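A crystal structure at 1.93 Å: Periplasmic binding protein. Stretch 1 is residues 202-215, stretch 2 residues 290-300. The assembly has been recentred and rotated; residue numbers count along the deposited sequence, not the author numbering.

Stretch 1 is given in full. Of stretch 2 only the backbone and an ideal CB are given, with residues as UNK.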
# COMPACT_ATOMS: atom_id res chain seq x y z
N VAL A 202 4.09 -20.24 4.90
CA VAL A 202 4.85 -19.15 4.32
C VAL A 202 5.63 -18.35 5.37
O VAL A 202 5.10 -18.03 6.44
CB VAL A 202 3.94 -18.21 3.47
CG1 VAL A 202 2.79 -17.66 4.30
CG2 VAL A 202 4.74 -17.09 2.85
N TYR A 203 6.89 -18.04 5.07
CA TYR A 203 7.65 -17.10 5.88
C TYR A 203 7.69 -15.75 5.17
O TYR A 203 8.08 -15.68 3.99
CB TYR A 203 9.07 -17.61 6.17
CG TYR A 203 9.96 -16.54 6.76
CD1 TYR A 203 9.58 -15.86 7.92
CD2 TYR A 203 11.15 -16.18 6.15
CE1 TYR A 203 10.37 -14.86 8.45
CE2 TYR A 203 11.95 -15.18 6.68
CZ TYR A 203 11.56 -14.52 7.83
OH TYR A 203 12.34 -13.52 8.37
N LEU A 204 7.28 -14.69 5.87
CA LEU A 204 7.17 -13.36 5.29
C LEU A 204 8.19 -12.43 5.93
O LEU A 204 8.33 -12.42 7.16
CB LEU A 204 5.77 -12.78 5.53
CG LEU A 204 4.55 -13.56 5.05
CD1 LEU A 204 3.27 -12.95 5.64
CD2 LEU A 204 4.47 -13.54 3.54
N GLU A 205 8.91 -11.66 5.13
CA GLU A 205 9.89 -10.74 5.71
C GLU A 205 10.01 -9.48 4.87
O GLU A 205 10.06 -9.56 3.63
CB GLU A 205 11.27 -11.40 5.87
CG GLU A 205 12.29 -10.50 6.60
CD GLU A 205 13.73 -11.02 6.55
OE1 GLU A 205 13.94 -12.25 6.69
OE2 GLU A 205 14.66 -10.20 6.40
N VAL A 206 10.03 -8.32 5.54
CA VAL A 206 10.37 -7.06 4.87
C VAL A 206 11.89 -7.07 4.67
O VAL A 206 12.65 -7.12 5.65
CB VAL A 206 9.96 -5.84 5.70
CG1 VAL A 206 10.09 -4.56 4.86
CG2 VAL A 206 8.53 -5.99 6.18
N GLY A 207 12.33 -7.05 3.41
CA GLY A 207 13.75 -7.18 3.14
C GLY A 207 14.53 -5.87 3.19
O GLY A 207 15.41 -5.64 2.36
N MSE A 208 14.22 -5.03 4.17
CA MSE A 208 14.79 -3.69 4.26
C MSE A 208 16.23 -3.67 4.74
O MSE A 208 16.98 -2.73 4.46
CB MSE A 208 13.94 -2.82 5.20
CG MSE A 208 14.50 -1.43 5.45
SE MSE A 208 13.28 -0.37 6.55
CE MSE A 208 13.29 -1.47 8.15
N ASN A 209 16.62 -4.72 5.46
CA ASN A 209 17.95 -4.76 6.06
C ASN A 209 18.94 -5.64 5.30
O ASN A 209 20.08 -5.80 5.73
CB ASN A 209 17.86 -5.18 7.53
CG ASN A 209 17.11 -4.17 8.38
OD1 ASN A 209 17.21 -2.96 8.15
ND2 ASN A 209 16.36 -4.66 9.36
N GLY A 210 18.50 -6.23 4.19
CA GLY A 210 19.36 -7.09 3.39
C GLY A 210 19.56 -8.45 4.03
O GLY A 210 19.03 -8.72 5.12
N PRO A 211 20.33 -9.33 3.36
CA PRO A 211 20.55 -10.70 3.85
C PRO A 211 21.18 -10.77 5.25
O PRO A 211 20.90 -11.71 6.00
CB PRO A 211 21.52 -11.29 2.81
CG PRO A 211 21.27 -10.48 1.56
CD PRO A 211 20.99 -9.09 2.07
N GLU A 212 22.02 -9.80 5.60
CA GLU A 212 22.82 -9.89 6.82
C GLU A 212 22.07 -9.56 8.13
O GLU A 212 22.57 -9.85 9.22
CB GLU A 212 24.11 -9.06 6.69
CG GLU A 212 23.92 -7.54 6.65
CD GLU A 212 23.43 -7.00 5.30
OE1 GLU A 212 23.20 -7.81 4.37
OE2 GLU A 212 23.29 -5.77 5.18
N GLU A 213 20.88 -8.98 8.01
CA GLU A 213 20.06 -8.67 9.18
C GLU A 213 18.59 -8.91 8.88
O GLU A 213 18.07 -8.42 7.87
CB GLU A 213 20.28 -7.21 9.61
CG GLU A 213 19.52 -6.80 10.87
CD GLU A 213 19.64 -5.30 11.17
OE1 GLU A 213 20.16 -4.56 10.31
OE2 GLU A 213 19.20 -4.88 12.26
N PHE A 214 17.89 -9.66 9.73
CA PHE A 214 16.48 -9.95 9.47
C PHE A 214 15.61 -8.71 9.59
O PHE A 214 15.75 -7.93 10.53
CB PHE A 214 15.96 -11.04 10.41
CG PHE A 214 16.28 -12.44 9.95
CD1 PHE A 214 17.54 -12.76 9.47
CD2 PHE A 214 15.31 -13.44 10.01
CE1 PHE A 214 17.84 -14.06 9.06
CE2 PHE A 214 15.60 -14.73 9.60
CZ PHE A 214 16.86 -15.04 9.12
N GLY A 215 14.73 -8.52 8.62
CA GLY A 215 13.76 -7.46 8.70
C GLY A 215 12.57 -7.94 9.51
O GLY A 215 12.59 -9.06 10.05
N UNK A 290 18.29 -13.41 -4.63
CA UNK A 290 19.14 -14.60 -4.51
C UNK A 290 20.14 -14.47 -3.35
O UNK A 290 20.42 -15.45 -2.66
CB UNK A 290 19.89 -14.84 -5.82
N UNK A 291 20.66 -13.27 -3.13
CA UNK A 291 21.63 -13.06 -2.06
C UNK A 291 21.08 -13.41 -0.67
O UNK A 291 21.83 -13.88 0.19
CB UNK A 291 22.10 -11.60 -2.07
N UNK A 292 19.79 -13.16 -0.46
CA UNK A 292 19.13 -13.58 0.78
C UNK A 292 19.31 -15.07 1.03
O UNK A 292 19.58 -15.49 2.15
CB UNK A 292 17.64 -13.24 0.73
N UNK A 293 19.17 -15.87 -0.03
CA UNK A 293 19.24 -17.34 0.08
C UNK A 293 20.67 -17.89 0.14
O UNK A 293 20.91 -19.00 0.62
CB UNK A 293 18.51 -17.97 -1.11
N UNK A 294 21.64 -17.10 -0.35
CA UNK A 294 23.03 -17.55 -0.38
C UNK A 294 23.87 -17.04 0.79
O UNK A 294 24.86 -17.67 1.17
CB UNK A 294 23.68 -17.11 -1.69
N UNK A 295 23.49 -15.90 1.36
CA UNK A 295 24.29 -15.30 2.43
C UNK A 295 23.83 -15.76 3.83
O UNK A 295 24.58 -15.64 4.80
CB UNK A 295 24.22 -13.77 2.33
N UNK A 296 22.62 -16.31 3.91
CA UNK A 296 22.05 -16.70 5.20
C UNK A 296 22.30 -18.16 5.56
O UNK A 296 22.03 -19.06 4.76
CB UNK A 296 20.54 -16.43 5.20
N UNK A 297 22.83 -18.38 6.76
CA UNK A 297 23.15 -19.72 7.25
C UNK A 297 21.99 -20.70 7.08
O UNK A 297 20.88 -20.46 7.56
CB UNK A 297 23.55 -19.65 8.72
N UNK A 298 22.24 -21.79 6.36
CA UNK A 298 21.26 -22.85 6.21
C UNK A 298 20.20 -22.63 5.14
O UNK A 298 19.50 -23.58 4.78
CB UNK A 298 20.56 -23.06 7.55
N UNK A 299 20.05 -21.41 4.63
CA UNK A 299 18.97 -21.13 3.67
C UNK A 299 19.11 -21.94 2.38
O UNK A 299 18.10 -22.29 1.76
CB UNK A 299 18.94 -19.64 3.33
N UNK A 300 20.35 -22.26 2.00
CA UNK A 300 20.63 -23.03 0.79
C UNK A 300 19.91 -24.38 0.84
O UNK A 300 19.57 -24.95 -0.20
CB UNK A 300 22.14 -23.23 0.62

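Position 290 lies on the helix with nothing of stretch 1 within reach of its CB, so almost any helix-compatible residue would serve; it is Lys-290, fully extended. At 291 the CB points sideways, yet its ideal position is 3.9 Å from Pro-211 CG. A small apolar residue suits so close a neighbour, and Ala-291 supplies a methyl that packs on the proline ring.

Position 292 is where the backbones come closest, its CA 4.4 Å from that of Pro-211. The CB points sideways, but beyond it stretch 1 offers the flank of Pro-211 and the bare backbone of Gly-207 and Gly-210, room for a long apolar or aromatic side chain. Phe-292 fills it. Pro-211 CG sits over one ring face, 4.2 Å from the centroid, in a CH-pi contact, while the ring edge reaches Gly-207, with CZ 3.8 Å from Gly-207 O. A CB on Gly-207 would lie only 3.1 Å from Phe-292 CZ, so the glycine makes room for the ring.

The CB of 293 points away and that of 294 sideways, both without a partner in stretch 1. Polar residues are acceptable; they are Thr-293, whose OG1 bonds back to Lys-290 O at 2.7 Å, and Thr-294. At 295 the CB points toward Pro-211, its ideal position 3.7 Å from Pro-211 CB, so several residues with a methylene there would do. Glu-295 packs its CB on the proline, and the end of its side chain leads away.

Position 296 points toward the richest site: the carboxylate of Glu-205, the carbonyls of Gly-210 and Pro-211, and the ring of Phe-214. Lysine could answer the charge, but a flat cation with several donors answers more of the site. Arg-296 is extended beyond chi1. Its NH1 and NH2 donate to Glu-205 OE1 and OE2 at 2.7 and 2.8 Å in a salt bridge, NE donates to Pro-211 O at 2.8 Å, and NH2 also reaches Gly-210 O at 3.2 Å. These acceptors lie round the guanidinium edge, leaving a face free to stack on Phe-214, with planes at 16°.

Position 297 is out of reach and tolerant; it is Gln-297. At 298 phi is 82°, which favours glycine, and Gly-298 is found. At 299 the CB points toward stretch 1 but from afar, so a large side chain is needed to touch Tyr-203 and Phe-214. Trp-299 spans the gap, its CH2 4.0 Å from Tyr-203 CE2 and its CZ2 4.2 Å from Phe-214 CZ. Position 300 is remote and undemanding; it is Ser-300.

Stretch 2, residues 290-300: KAFTTERQGWS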
# COMPACT_ATOMS: atom_id res chain seq x y z
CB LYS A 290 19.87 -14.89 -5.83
CG LYS A 290 20.94 -15.97 -5.71
CD LYS A 290 21.54 -16.32 -7.07
CE LYS A 290 22.55 -17.45 -6.93
NZ LYS A 290 23.13 -17.84 -8.24
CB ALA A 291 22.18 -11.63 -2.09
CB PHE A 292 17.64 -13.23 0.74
CG PHE A 292 17.33 -11.80 1.09
CD1 PHE A 292 17.45 -10.80 0.13
CD2 PHE A 292 16.94 -11.45 2.37
CE1 PHE A 292 17.18 -9.48 0.44
CE2 PHE A 292 16.66 -10.13 2.70
CZ PHE A 292 16.78 -9.14 1.73
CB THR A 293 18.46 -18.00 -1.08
OG1 THR A 293 19.14 -17.79 -2.33
CG2 THR A 293 17.07 -17.40 -1.18
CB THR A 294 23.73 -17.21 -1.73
OG1 THR A 294 23.82 -15.78 -1.89
CG2 THR A 294 22.97 -17.80 -2.91
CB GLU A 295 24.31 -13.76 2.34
CG GLU A 295 24.85 -13.18 1.02
CD GLU A 295 26.26 -13.65 0.68
OE1 GLU A 295 27.24 -12.96 1.05
OE2 GLU A 295 26.39 -14.71 0.03
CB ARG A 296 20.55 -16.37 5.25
CG ARG A 296 20.27 -14.89 5.36
CD ARG A 296 18.78 -14.57 5.46
NE ARG A 296 18.56 -13.15 5.70
CZ ARG A 296 17.37 -12.58 5.84
NH1 ARG A 296 16.27 -13.32 5.77
NH2 ARG A 296 17.27 -11.27 6.05
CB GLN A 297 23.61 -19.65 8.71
CG GLN A 297 23.80 -21.00 9.39
CD GLN A 297 24.95 -21.01 10.38
OE1 GLN A 297 25.88 -20.20 10.28
NE2 GLN A 297 24.90 -21.93 11.34
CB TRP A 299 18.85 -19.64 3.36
CG TRP A 299 18.01 -18.90 4.37
CD1 TRP A 299 18.05 -19.04 5.72
CD2 TRP A 299 17.00 -17.92 4.09
NE1 TRP A 299 17.14 -18.20 6.31
CE2 TRP A 299 16.47 -17.50 5.34
CE3 TRP A 299 16.49 -17.34 2.92
CZ2 TRP A 299 15.47 -16.55 5.44
CZ3 TRP A 299 15.48 -16.39 3.03
CH2 TRP A 299 14.98 -16.00 4.28
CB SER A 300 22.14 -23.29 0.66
OG SER A 300 22.71 -22.49 -0.36
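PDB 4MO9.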